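Local structure of hemolysin-related protein (Vibrio cholerae serotype O1, 6MLT) at residues M32-V38 with A96-A102; G273-A278 with G474-S479; V466-N472 with Q494-R500. The protein forms part of the secreted biofilm matrix, binds calcium, and probably contributes to adhesion through a carbohydrate-binding lectin domain. All coordinates share one frame. Residue numbers count along the deposited sequence, not the author numbering.

The chain builds a beta-propeller with a beta-prism region inserted in it, and all three contacts join neighbouring propeller blades. Contact 1 closes first: the 57 residues between 32-38 and 96-102 include strands 56-63, 71-76 and 93-94 of the same blade. Contact 2 opens at 273-278 and closes at 474-479 after 195 residues, which carry the remaining strands of its first blade and the beta-prism region. Contact 3 opens at 466-472, inside that loop, and closes at 494-500, beyond it; contacts 2 and 3 therefore cross. They also touch, with Ile-476 CG2 3.3 Å from Asp-470 OD2. Their centres lie about 11 Å apart; that of contact 1 is about 15 and 20 Å from them, respectively.

Contact 1 (M32-V38 with A96-A102); sequences MAAPIVV and ARYAPAA
From Ala-33 and Tyr-98 onward both segments are extended, after turn-like angles at Met-32 and at Ala-96 to Arg-97; their end-to-end directions differ by 14°, each passing from a loop into the innermost strand of its propeller blade, 36-38 and 101-103. The CA atoms of Ala-33 and Arg-97 lie 5.2 Å apart, those of Val-38 and Ala-102 7.3 Å, and no direct hydrogen bond crosses, so blades pack without sharing a sheet. Ala-33, Ile-36, Val-38, Ala-99 and Ala-102 direct CA-to-CB toward the partner. Ile-36 (m, m) sets CD1 4.0 Å from Ala-99 CB and CG1 3.4 Å from Pro-100 O; Val-38 (m) sets CG1 4.0 Å from Ala-102 CB. Small alanines permit close approach: Ala-34 O is 3.2 Å from Ala-99 CB. Ile-58 touches Val-38 and Pro-100, and a calcium ion lies about 9 Å from the Val-38 side chain. One water accepts from Met-32 N (2.8 Å) and donates to Ala-96 O (2.7 Å); the other donates to Met-32 O and Arg-97 O, both 2.8 Å.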
ATOM      1  N   MET A  32      11.648  21.283   6.959  1.00 17.05           N
ATOM      2  CA  MET A  32      10.497  21.369   6.064  1.00 16.72           C
ATOM      3  C   MET A  32      10.450  20.187   5.099  1.00 21.38           C
ATOM      4  O   MET A  32       9.899  20.305   3.999  1.00 22.16           O
ATOM      5  CB  MET A  32      10.518  22.714   5.306  1.00 18.67           C
ATOM      6  CG  MET A  32       9.185  23.088   4.649  1.00 20.84           C
ATOM      7  SD  MET A  32       8.959  24.881   4.477  1.00 21.97           S
ATOM      8  CE  MET A  32      10.459  25.343   3.597  1.00 22.32           C
ATOM      9  N   ALA A  33      11.006  19.044   5.498  1.00 18.85           N
ATOM     10  CA  ALA A  33      10.912  17.807   4.738  1.00 19.14           C
ATOM     11  C   ALA A  33      10.459  16.696   5.671  1.00 18.94           C
ATOM     12  O   ALA A  33      10.748  16.714   6.871  1.00 19.23           O
ATOM     13  CB  ALA A  33      12.249  17.432   4.080  1.00 18.71           C
ATOM     14  N   ALA A  34       9.733  15.738   5.109  1.00 16.12           N
ATOM     15  CA  ALA A  34       9.094  14.717   5.926  1.00 17.67           C
ATOM     16  C   ALA A  34      10.146  13.927   6.705  1.00 17.20           C
ATOM     17  O   ALA A  34      11.227  13.637   6.176  1.00 18.22           O
ATOM     18  CB  ALA A  34       8.263  13.774   5.054  1.00 19.29           C
ATOM     19  N   PRO A  35       9.863  13.552   7.947  1.00 17.05           N
ATOM     20  CA  PRO A  35      10.836  12.791   8.736  1.00 17.69           C
ATOM     21  C   PRO A  35      10.889  11.334   8.300  1.00 18.58           C
ATOM     22  O   PRO A  35       9.931  10.782   7.761  1.00 18.50           O
ATOM     23  CB  PRO A  35      10.304  12.917  10.165  1.00 19.87           C
ATOM     24  CG  PRO A  35       8.816  13.020   9.977  1.00 16.61           C
ATOM     25  CD  PRO A  35       8.594  13.736   8.671  1.00 17.13           C
ATOM     26  N   ILE A  36      12.039  10.721   8.567  1.00 15.28           N
ATOM     27  CA  ILE A  36      12.315   9.317   8.287  1.00 18.41           C
ATOM     28  C   ILE A  36      12.574   8.622   9.613  1.00 16.90           C
ATOM     29  O   ILE A  36      13.172   9.216  10.514  1.00 17.52           O
ATOM     30  CB  ILE A  36      13.540   9.181   7.352  1.00 28.32           C
ATOM     31  CG1 ILE A  36      13.248   9.801   5.980  1.00 30.12           C
ATOM     32  CG2 ILE A  36      13.998   7.748   7.236  1.00 40.28           C
ATOM     33  CD1 ILE A  36      12.048   9.262   5.302  1.00 23.29           C
ATOM     34  N   VAL A  37      12.154   7.360   9.726  1.00 17.56           N
ATOM     35  CA  VAL A  37      12.207   6.624  10.988  1.00 18.78           C
ATOM     36  C   VAL A  37      12.890   5.283  10.756  1.00 18.94           C
ATOM     37  O   VAL A  37      12.364   4.432  10.028  1.00 16.97           O
ATOM     38  CB  VAL A  37      10.810   6.408  11.592  1.00 19.87           C
ATOM     39  CG1 VAL A  37      10.896   5.584  12.882  1.00 19.73           C
ATOM     40  CG2 VAL A  37      10.140   7.745  11.864  1.00 19.64           C
ATOM     41  N   VAL A  38      14.043   5.088  11.398  1.00 16.71           N
ATOM     42  CA  VAL A  38      14.828   3.862  11.296  1.00 18.61           C
ATOM     43  C   VAL A  38      15.665   3.719  12.566  1.00 20.96           C
ATOM     44  O   VAL A  38      15.904   4.692  13.288  1.00 20.66           O
ATOM     45  CB  VAL A  38      15.755   3.862  10.059  1.00 18.77           C
ATOM     46  CG1 VAL A  38      14.955   3.684   8.769  1.00 18.52           C
ATOM     47  CG2 VAL A  38      16.585   5.152  10.013  1.00 18.25           C
ATOM     48  N   ALA A  96      17.382  20.195   1.569  1.00 17.19           N
ATOM     49  CA  ALA A  96      16.491  20.335   2.711  1.00 17.73           C
ATOM     50  C   ALA A  96      15.021  20.188   2.344  1.00 18.47           C
ATOM     51  O   ALA A  96      14.174  20.182   3.240  1.00 19.26           O
ATOM     52  CB  ALA A  96      16.717  21.691   3.391  1.00 19.63           C
ATOM     53  N   ARG A  97      14.698  20.052   1.054  1.00 18.55           N
ATOM     54  CA  ARG A  97      13.311  19.978   0.612  1.00 16.78           C
ATOM     55  C   ARG A  97      12.803  18.556   0.436  1.00 16.86           C
ATOM     56  O   ARG A  97      11.584  18.354   0.394  1.00 16.94           O
ATOM     57  CB  ARG A  97      13.139  20.728  -0.717  1.00 18.50           C
ATOM     58  CG  ARG A  97      13.490  22.208  -0.640  1.00 19.15           C
ATOM     59  CD  ARG A  97      13.676  22.817  -2.018  1.00 22.13           C
ATOM     60  NE  ARG A  97      14.925  22.375  -2.627  1.00 21.93           N
ATOM     61  CZ  ARG A  97      15.447  22.902  -3.727  1.00 25.32           C
ATOM     62  NH1 ARG A  97      14.823  23.890  -4.356  1.00 26.71           N
ATOM     63  NH2 ARG A  97      16.597  22.440  -4.194  1.00 25.67           N
ATOM     64  N   TYR A  98      13.694  17.576   0.324  1.00 18.67           N
ATOM     65  CA  TYR A  98      13.315  16.190   0.094  1.00 18.45           C
ATOM     66  C   TYR A  98      13.853  15.320   1.220  1.00 16.94           C
ATOM     67  O   TYR A  98      15.015  15.452   1.618  1.00 17.32           O
ATOM     68  CB  TYR A  98      13.843  15.683  -1.251  1.00 17.16           C
ATOM     69  CG  TYR A  98      13.259  16.390  -2.458  1.00 16.84           C
ATOM     70  CD1 TYR A  98      12.101  15.923  -3.067  1.00 17.77           C
ATOM     71  CD2 TYR A  98      13.877  17.516  -2.996  1.00 18.42           C
ATOM     72  CE1 TYR A  98      11.571  16.556  -4.177  1.00 19.22           C
ATOM     73  CE2 TYR A  98      13.353  18.159  -4.106  1.00 19.14           C
ATOM     74  CZ  TYR A  98      12.198  17.672  -4.691  1.00 19.12           C
ATOM     75  OH  TYR A  98      11.659  18.293  -5.789  1.00 18.66           O
ATOM     76  N   ALA A  99      13.012  14.438   1.730  1.00 17.21           N
ATOM     77  CA  ALA A  99      13.476  13.502   2.733  1.00 17.45           C
ATOM     78  C   ALA A  99      14.502  12.556   2.116  1.00 18.68           C
ATOM     79  O   ALA A  99      14.339  12.124   0.972  1.00 17.69           O
ATOM     80  CB  ALA A  99      12.314  12.693   3.304  1.00 19.52           C
ATOM     81  N   PRO A 100      15.566  12.223   2.836  1.00 17.69           N
ATOM     82  CA  PRO A 100      16.439  11.133   2.383  1.00 19.39           C
ATOM     83  C   PRO A 100      15.729   9.794   2.488  1.00 18.23           C
ATOM     84  O   PRO A 100      14.555   9.741   2.862  1.00 17.10           O
ATOM     85  CB  PRO A 100      17.646  11.219   3.329  1.00 22.27           C
ATOM     86  CG  PRO A 100      17.174  11.945   4.511  1.00 28.73           C
ATOM     87  CD  PRO A 100      16.039  12.834   4.089  1.00 24.49           C
ATOM     88  N   ALA A 101      16.418   8.716   2.126  1.00 16.67           N
ATOM     89  CA  ALA A 101      15.883   7.365   2.218  1.00 17.37           C
ATOM     90  C   ALA A 101      16.900   6.491   2.933  1.00 19.88           C
ATOM     91  O   ALA A 101      18.107   6.714   2.825  1.00 21.12           O
ATOM     92  CB  ALA A 101      15.583   6.774   0.842  1.00 17.43           C
ATOM     93  N   ALA A 102      16.418   5.481   3.653  1.00 16.58           N
ATOM     94  CA  ALA A 102      17.309   4.670   4.465  1.00 16.16           C
ATOM     95  C   ALA A 102      16.905   3.208   4.414  1.00 16.21           C
ATOM     96  O   ALA A 102      15.725   2.870   4.308  1.00 16.40           O
ATOM     97  CB  ALA A 102      17.325   5.150   5.922  1.00 17.52           C
TER
HETATM   98  O   HOH W   1      14.106  20.494   5.898  1.00 16.87           O
HETATM   99  O   HOH W   2       9.118  18.839   1.705  1.00 17.61           O

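Contact 2 (G273-A278 with G474-S479)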
ATOM      1  N   GLY A 273      -3.883  22.495  -7.471  1.00 19.25           N
ATOM      2  CA  GLY A 273      -2.652  22.036  -6.882  1.00 18.00           C
ATOM      3  C   GLY A 273      -2.741  20.591  -6.419  1.00 17.19           C
ATOM      4  O   GLY A 273      -3.618  19.818  -6.821  1.00 19.00           O
ATOM      5  N   GLY A 274      -1.808  20.237  -5.539  1.00 17.10           N
ATOM      6  CA  GLY A 274      -1.682  18.881  -5.045  1.00 18.05           C
ATOM      7  C   GLY A 274      -0.476  18.174  -5.635  1.00 18.27           C
ATOM      8  O   GLY A 274      -0.373  18.047  -6.861  1.00 19.62           O
ATOM      9  N   SER A 275       0.454  17.725  -4.783  1.00 17.93           N
ATOM     10  CA  SER A 275       1.652  17.029  -5.240  1.00 16.80           C
ATOM     11  C   SER A 275       1.723  15.573  -4.808  1.00 18.29           C
ATOM     12  O   SER A 275       2.534  14.823  -5.366  1.00 17.72           O
ATOM     13  CB  SER A 275       2.921  17.725  -4.725  1.00 18.34           C
ATOM     14  OG  SER A 275       3.202  17.348  -3.381  1.00 16.44           O
ATOM     15  N   VAL A 276       0.918  15.159  -3.828  1.00 17.08           N
ATOM     16  CA  VAL A 276       1.083  13.856  -3.196  1.00 15.71           C
ATOM     17  C   VAL A 276      -0.252  13.460  -2.589  1.00 17.78           C
ATOM     18  O   VAL A 276      -1.075  14.317  -2.253  1.00 17.53           O
ATOM     19  CB  VAL A 276       2.214  13.894  -2.134  1.00 17.55           C
ATOM     20  CG1 VAL A 276       1.852  14.839  -0.995  1.00 15.42           C
ATOM     21  CG2 VAL A 276       2.514  12.496  -1.590  1.00 19.10           C
ATOM     22  N   GLN A 277      -0.473  12.150  -2.474  1.00 14.48           N
ATOM     23  CA  GLN A 277      -1.687  11.598  -1.903  1.00 18.18           C
ATOM     24  C   GLN A 277      -1.334  10.495  -0.923  1.00 16.95           C
ATOM     25  O   GLN A 277      -0.233   9.937  -0.950  1.00 18.04           O
ATOM     26  CB  GLN A 277      -2.618  10.990  -2.967  1.00 17.23           C
ATOM     27  CG  GLN A 277      -2.398  11.465  -4.372  1.00 22.70           C
ATOM     28  CD  GLN A 277      -1.111  10.933  -5.015  1.00 22.80           C
ATOM     29  OE1 GLN A 277      -0.582   9.888  -4.640  1.00 24.37           O
ATOM     30  NE2 GLN A 277      -0.606  11.669  -5.983  1.00 21.74           N
ATOM     31  N   ALA A 278      -2.296  10.192  -0.058  1.00 19.60           N
ATOM     32  CA  ALA A 278      -2.325   8.955   0.706  1.00 19.34           C
ATOM     33  C   ALA A 278      -3.527   8.147   0.236  1.00 19.33           C
ATOM     34  O   ALA A 278      -4.575   8.713  -0.090  1.00 19.48           O
ATOM     35  CB  ALA A 278      -2.404   9.225   2.216  1.00 19.18           C
ATOM     36  N   GLY A 474       0.787  24.759  -2.165  1.00 20.50           N
ATOM     37  CA  GLY A 474      -0.082  23.895  -2.936  1.00 22.75           C
ATOM     38  C   GLY A 474       0.429  22.484  -3.104  1.00 21.03           C
ATOM     39  O   GLY A 474      -0.108  21.743  -3.933  1.00 19.20           O
ATOM     40  N   LYS A 475       1.457  22.087  -2.351  1.00 17.64           N
ATOM     41  CA  LYS A 475       2.022  20.748  -2.461  1.00 17.65           C
ATOM     42  C   LYS A 475       2.053  19.990  -1.142  1.00 16.03           C
ATOM     43  O   LYS A 475       2.543  18.856  -1.112  1.00 16.17           O
ATOM     44  CB  LYS A 475       3.448  20.819  -3.032  1.00 17.83           C
ATOM     45  CG  LYS A 475       3.549  21.484  -4.406  1.00 20.67           C
ATOM     46  CD  LYS A 475       4.962  21.369  -4.980  1.00 20.40           C
ATOM     47  CE  LYS A 475       5.109  22.087  -6.312  1.00 21.95           C
ATOM     48  NZ  LYS A 475       4.904  23.557  -6.190  1.00 26.14           N
ATOM     49  N   ILE A 476       1.527  20.569  -0.058  1.00 17.74           N
ATOM     50  CA  ILE A 476       1.745  19.996   1.264  1.00 17.17           C
ATOM     51  C   ILE A 476       1.228  18.561   1.314  1.00 17.19           C
ATOM     52  O   ILE A 476       0.240  18.199   0.661  1.00 17.10           O
ATOM     53  CB  ILE A 476       1.094  20.860   2.358  1.00 18.37           C
ATOM     54  CG1 ILE A 476       1.477  20.362   3.761  1.00 18.54           C
ATOM     55  CG2 ILE A 476      -0.431  20.884   2.209  1.00 18.50           C
ATOM     56  CD1 ILE A 476       2.972  20.477   4.086  1.00 18.47           C
ATOM     57  N   GLY A 477       1.915  17.735   2.090  1.00 17.77           N
ATOM     58  CA  GLY A 477       1.619  16.323   2.130  1.00 19.34           C
ATOM     59  C   GLY A 477       0.577  15.949   3.170  1.00 19.35           C
ATOM     60  O   GLY A 477       0.161  16.757   3.998  1.00 19.07           O
ATOM     61  N   VAL A 478       0.166  14.687   3.091  1.00 17.13           N
ATOM     62  CA  VAL A 478      -0.735  14.057   4.042  1.00 18.36           C
ATOM     63  C   VAL A 478      -0.222  12.644   4.277  1.00 16.28           C
ATOM     64  O   VAL A 478       0.552  12.101   3.486  1.00 17.16           O
ATOM     65  CB  VAL A 478      -2.190  14.015   3.530  1.00 18.69           C
ATOM     66  CG1 VAL A 478      -2.739  15.427   3.362  1.00 17.81           C
ATOM     67  CG2 VAL A 478      -2.269  13.255   2.210  1.00 18.15           C
ATOM     68  N   SER A 479      -0.665  12.046   5.381  1.00 18.28           N
ATOM     69  CA  SER A 479      -0.425  10.632   5.640  1.00 16.08           C
ATOM     70  C   SER A 479      -1.655  10.068   6.337  1.00 16.90           C
ATOM     71  O   SER A 479      -2.634  10.779   6.580  1.00 17.24           O
ATOM     72  CB  SER A 479       0.845  10.418   6.471  1.00 18.57           C
ATOM     73  OG  SER A 479       0.672  10.908   7.785  1.00 18.65           O
TER
HETATM   74  O   HOH W   3      -0.276  17.928  -2.038  1.00 16.95           O
HETATM   75  O   HOH W   4      -1.362  15.894   0.022  1.00 17.58           O
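Two direct hydrogen bonds join the segments, both close to their loop ends. Gly-274 N donates to Gly-474 O at 2.8 Å with an N-H...O angle of 154°, and Ser-275 OG (chi1 p) donates to Lys-475 O at 2.8 Å. Glycine suits this end on geometric grounds: the phi values of Gly-273 and Gly-274 are 84° and 107°, and at these backbone angles a CB on either would collide with the preceding carbonyl. On Gly-273 an ideal CB would also lie 3.0 Å from Gly-474 O.

Water takes over farther along. One water accepts from Ser-275 N at 2.8 Å and lies 2.8 Å from Ile-476 O; a second sits 2.8 Å from Val-276 O and 2.9 Å from the same Ile-476 O.

The apolar contacts follow. Val-276 (p) lays CG1 3.5 Å from Gly-477 CA, a fit that a side chain at 477 would crowd, and Val-478 (m) brings CG2 4.0 Å from Ala-278 CB. Gln-277 points away and is held by Ser-240, Ser-225 and Phe-223 O of the preceding blade.

The directions of the segments differ by only 4°, yet Ala-278 pairs through its backbone with Val-446 and Ser-479 with Leu-492, each within its own sheet. Such side-by-side entry of innermost strands 277-279 and 478-481 is characteristic of adjacent blades of a beta-propeller.

Contact 3 (V466-N472 with Q494-R500); sequences VANDDLN and QDRLRMR
Segment 466-472 runs from strand into loop, and 494-500 turns at 495-498, closed by a hydrogen bond from Asp-495 N to Arg-498 O (2.9 Å). Arg-500 (m, t, m) donates from NH2 to Ala-467 O (2.9 Å, 167°) and Asn-468 OD1 (2.8 Å, 155°), both near the guanidinium plane. Asn-468 (chi1 t) in turn donates from ND2 to Gln-494 O (3.1 Å, 175°). Arg-496 folds compactly (m, m, m), placing NH1 3.4 Å from Asn-472 CB, which covers one guanidinium face; Arg-496 NH2 and NE hydrogen-bond to Ser-548 OG and Ser-517 O. The backbones come nearest at Asp-469 and Asp-495 (CA atoms 5.5 Å apart), with a weak hydrogen bond from Arg-496 N to Asp-469 O (3.5 Å). Asp-495 (p) shapes the hairpin turn: OD1 accepts from Leu-497 N (3.0 Å), an Asx turn, and from Arg-498 N (2.8 Å), while OD2 forms a salt bridge with Arg-498 NH2 (2.7 Å). The loop leaving outermost strand 462-467 packs on hairpin 490-494/498-502 of the next blade, a blade-to-blade passage of the beta-propeller.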
ATOM      1  N   VAL A 466     -12.101  19.642   3.210  1.00 19.21           N
ATOM      2  CA  VAL A 466     -11.858  20.371   4.452  1.00 20.87           C
ATOM      3  C   VAL A 466     -10.888  21.505   4.164  1.00 21.33           C
ATOM      4  O   VAL A 466      -9.751  21.266   3.736  1.00 20.09           O
ATOM      5  CB  VAL A 466     -11.318  19.447   5.553  1.00 21.96           C
ATOM      6  CG1 VAL A 466     -10.807  20.255   6.741  1.00 23.04           C
ATOM      7  CG2 VAL A 466     -12.414  18.486   5.999  1.00 24.52           C
ATOM      8  N   ALA A 467     -11.327  22.735   4.419  1.00 21.34           N
ATOM      9  CA  ALA A 467     -10.486  23.895   4.162  1.00 22.67           C
ATOM     10  C   ALA A 467      -9.178  23.770   4.927  1.00 23.61           C
ATOM     11  O   ALA A 467      -9.156  23.383   6.100  1.00 22.70           O
ATOM     12  CB  ALA A 467     -11.216  25.183   4.552  1.00 26.47           C
ATOM     13  N   ASN A 468      -8.085  24.107   4.243  1.00 23.00           N
ATOM     14  CA  ASN A 468      -6.732  23.887   4.750  1.00 23.95           C
ATOM     15  C   ASN A 468      -5.824  24.858   4.000  1.00 25.64           C
ATOM     16  O   ASN A 468      -5.554  24.656   2.810  1.00 22.69           O
ATOM     17  CB  ASN A 468      -6.311  22.435   4.539  1.00 22.46           C
ATOM     18  CG  ASN A 468      -5.028  22.069   5.270  1.00 23.58           C
ATOM     19  OD1 ASN A 468      -5.003  21.953   6.502  1.00 20.62           O
ATOM     20  ND2 ASN A 468      -3.953  21.866   4.508  1.00 22.04           N
ATOM     21  N   ASP A 469      -5.366  25.904   4.690  1.00 32.15           N
ATOM     22  CA  ASP A 469      -4.670  27.030   4.057  1.00 42.83           C
ATOM     23  C   ASP A 469      -3.273  26.613   3.620  1.00 36.51           C
ATOM     24  O   ASP A 469      -2.374  26.453   4.451  1.00 36.11           O
ATOM     25  CB  ASP A 469      -4.597  28.209   5.028  1.00 56.63           C
ATOM     26  CG  ASP A 469      -3.605  29.302   4.586  1.00 55.00           C
ATOM     27  OD1 ASP A 469      -3.177  29.318   3.407  1.00 49.80           O
ATOM     28  OD2 ASP A 469      -3.251  30.158   5.433  1.00 50.25           O
ATOM     29  N   ASP A 470      -3.069  26.464   2.312  1.00 34.10           N
ATOM     30  CA  ASP A 470      -1.728  26.209   1.804  1.00 32.33           C
ATOM     31  C   ASP A 470      -1.441  27.055   0.575  1.00 27.57           C
ATOM     32  O   ASP A 470      -0.780  26.607  -0.370  1.00 23.98           O
ATOM     33  CB  ASP A 470      -1.514  24.734   1.492  1.00 34.70           C
ATOM     34  CG  ASP A 470      -0.050  24.402   1.376  1.00 35.66           C
ATOM     35  OD1 ASP A 470       0.709  24.977   2.180  1.00 36.56           O
ATOM     36  OD2 ASP A 470       0.340  23.604   0.500  1.00 33.96           O
ATOM     37  N   LEU A 471      -1.898  28.307   0.590  1.00 27.83           N
ATOM     38  CA  LEU A 471      -1.675  29.193  -0.550  1.00 33.98           C
ATOM     39  C   LEU A 471      -0.200  29.308  -0.911  1.00 33.04           C
ATOM     40  O   LEU A 471       0.131  29.553  -2.076  1.00 35.09           O
ATOM     41  CB  LEU A 471      -2.230  30.584  -0.256  1.00 42.54           C
ATOM     42  CG  LEU A 471      -3.542  30.922  -0.949  1.00 54.88           C
ATOM     43  CD1 LEU A 471      -4.688  30.261  -0.218  1.00 57.62           C
ATOM     44  CD2 LEU A 471      -3.729  32.427  -1.022  1.00 63.68           C
ATOM     45  N   ASN A 472       0.692  29.153   0.067  1.00 32.07           N
ATOM     46  CA  ASN A 472       2.119  29.376  -0.142  1.00 34.91           C
ATOM     47  C   ASN A 472       2.798  28.268  -0.945  1.00 38.45           C
ATOM     48  O   ASN A 472       3.931  28.469  -1.396  1.00 47.78           O
ATOM     49  CB  ASN A 472       2.834  29.510   1.209  1.00 34.52           C
ATOM     50  CG  ASN A 472       4.256  30.017   1.070  1.00 45.91           C
ATOM     51  OD1 ASN A 472       4.522  30.958   0.319  1.00 56.75           O
ATOM     52  ND2 ASN A 472       5.180  29.391   1.788  1.00 42.82           N
ATOM     53  N   GLN A 494      -1.485  19.023   7.409  1.00 21.63           N
ATOM     54  CA  GLN A 494      -0.677  20.140   7.871  1.00 18.57           C
ATOM     55  C   GLN A 494      -1.032  21.358   7.033  1.00 19.60           C
ATOM     56  O   GLN A 494      -1.237  21.236   5.820  1.00 18.47           O
ATOM     57  CB  GLN A 494       0.817  19.815   7.731  1.00 19.55           C
ATOM     58  CG  GLN A 494       1.756  20.983   7.990  1.00 20.27           C
ATOM     59  CD  GLN A 494       1.847  21.322   9.464  1.00 21.75           C
ATOM     60  OE1 GLN A 494       2.016  20.439  10.302  1.00 22.18           O
ATOM     61  NE2 GLN A 494       1.717  22.598   9.790  1.00 20.40           N
ATOM     62  N   ASP A 495      -1.124  22.529   7.670  1.00 20.42           N
ATOM     63  CA  ASP A 495      -1.196  23.765   6.895  1.00 22.86           C
ATOM     64  C   ASP A 495      -0.149  24.753   7.401  1.00 20.49           C
ATOM     65  O   ASP A 495       0.920  24.331   7.848  1.00 22.16           O
ATOM     66  CB  ASP A 495      -2.622  24.346   6.890  1.00 26.75           C
ATOM     67  CG  ASP A 495      -3.097  24.880   8.242  1.00 30.86           C
ATOM     68  OD1 ASP A 495      -2.357  24.871   9.246  1.00 29.36           O
ATOM     69  OD2 ASP A 495      -4.262  25.338   8.270  1.00 31.14           O
ATOM     70  N   ARG A 496      -0.405  26.060   7.299  1.00 18.64           N
ATOM     71  CA  ARG A 496       0.625  27.023   7.682  1.00 17.01           C
ATOM     72  C   ARG A 496       0.863  27.034   9.188  1.00 19.06           C
ATOM     73  O   ARG A 496       1.987  27.295   9.630  1.00 21.55           O
ATOM     74  CB  ARG A 496       0.253  28.430   7.206  1.00 19.65           C
ATOM     75  CG  ARG A 496       0.162  28.601   5.676  1.00 22.09           C
ATOM     76  CD  ARG A 496       1.436  28.195   4.940  1.00 19.85           C
ATOM     77  NE  ARG A 496       2.618  28.938   5.379  1.00 18.26           N
ATOM     78  CZ  ARG A 496       2.912  30.179   5.010  1.00 22.74           C
ATOM     79  NH1 ARG A 496       2.105  30.847   4.200  1.00 23.42           N
ATOM     80  NH2 ARG A 496       4.015  30.759   5.465  1.00 23.51           N
ATOM     81  N   LEU A 497      -0.165  26.737   9.988  1.00 18.60           N
ATOM     82  CA  LEU A 497      -0.100  26.946  11.431  1.00 17.89           C
ATOM     83  C   LEU A 497      -0.498  25.746  12.275  1.00 19.58           C
ATOM     84  O   LEU A 497      -0.259  25.774  13.488  1.00 18.67           O
ATOM     85  CB  LEU A 497      -1.001  28.123  11.833  1.00 20.21           C
ATOM     86  CG  LEU A 497      -0.633  29.485  11.250  1.00 20.85           C
ATOM     87  CD1 LEU A 497      -1.731  30.500  11.514  1.00 23.93           C
ATOM     88  CD2 LEU A 497       0.694  29.965  11.831  1.00 25.30           C
ATOM     89  N   ARG A 498      -1.094  24.708  11.694  1.00 19.33           N
ATOM     90  CA  ARG A 498      -1.680  23.626  12.470  1.00 21.73           C
ATOM     91  C   ARG A 498      -1.443  22.294  11.782  1.00 21.13           C
ATOM     92  O   ARG A 498      -1.529  22.196  10.557  1.00 23.85           O
ATOM     93  CB  ARG A 498      -3.203  23.800  12.650  1.00 25.62           C
ATOM     94  CG  ARG A 498      -3.681  25.224  12.826  1.00 38.27           C
ATOM     95  CD  ARG A 498      -5.165  25.332  12.525  1.00 46.22           C
ATOM     96  NE  ARG A 498      -5.435  25.314  11.086  1.00 48.41           N
ATOM     97  CZ  ARG A 498      -6.654  25.314  10.555  1.00 44.49           C
ATOM     98  NH1 ARG A 498      -7.722  25.323  11.344  1.00 40.35           N
ATOM     99  NH2 ARG A 498      -6.809  25.304   9.237  1.00 42.55           N
ATOM    100  N   MET A 499      -1.155  21.279  12.583  1.00 18.28           N
ATOM    101  CA  MET A 499      -1.306  19.891  12.185  1.00 16.60           C
ATOM    102  C   MET A 499      -2.650  19.410  12.714  1.00 19.68           C
ATOM    103  O   MET A 499      -3.036  19.755  13.832  1.00 17.35           O
ATOM    104  CB  MET A 499      -0.157  19.037  12.735  1.00 20.08           C
ATOM    105  CG  MET A 499      -0.253  17.548  12.413  1.00 21.15           C
ATOM    106  SD  MET A 499      -1.318  16.636  13.567  1.00 24.00           S
ATOM    107  CE  MET A 499      -1.460  15.072  12.700  1.00 24.47           C
ATOM    108  N   ARG A 500      -3.383  18.658  11.893  1.00 20.09           N
ATOM    109  CA  ARG A 500      -4.698  18.188  12.297  1.00 21.08           C
ATOM    110  C   ARG A 500      -4.894  16.730  11.914  1.00 19.77           C
ATOM    111  O   ARG A 500      -4.261  16.213  10.987  1.00 19.79           O
ATOM    112  CB  ARG A 500      -5.815  19.048  11.679  1.00 20.88           C
ATOM    113  CG  ARG A 500      -5.845  20.477  12.223  1.00 20.62           C
ATOM    114  CD  ARG A 500      -6.964  21.287  11.596  1.00 22.80           C
ATOM    115  NE  ARG A 500      -6.757  21.482  10.166  1.00 23.56           N
ATOM    116  CZ  ARG A 500      -7.682  21.938   9.328  1.00 25.45           C
ATOM    117  NH1 ARG A 500      -8.894  22.243   9.774  1.00 23.70           N
ATOM    118  NH2 ARG A 500      -7.399  22.080   8.034  1.00 22.70           N
TER
HETATM  119  O   HOH W   5     -10.956  23.507   8.115  1.00 24.65           O
HETATM  120  O   HOH W   6      -4.101  21.516   9.075  1.00 21.89           O
HETATM  121  O   HOH W   7      -0.225  30.275   2.702  1.00 27.03           O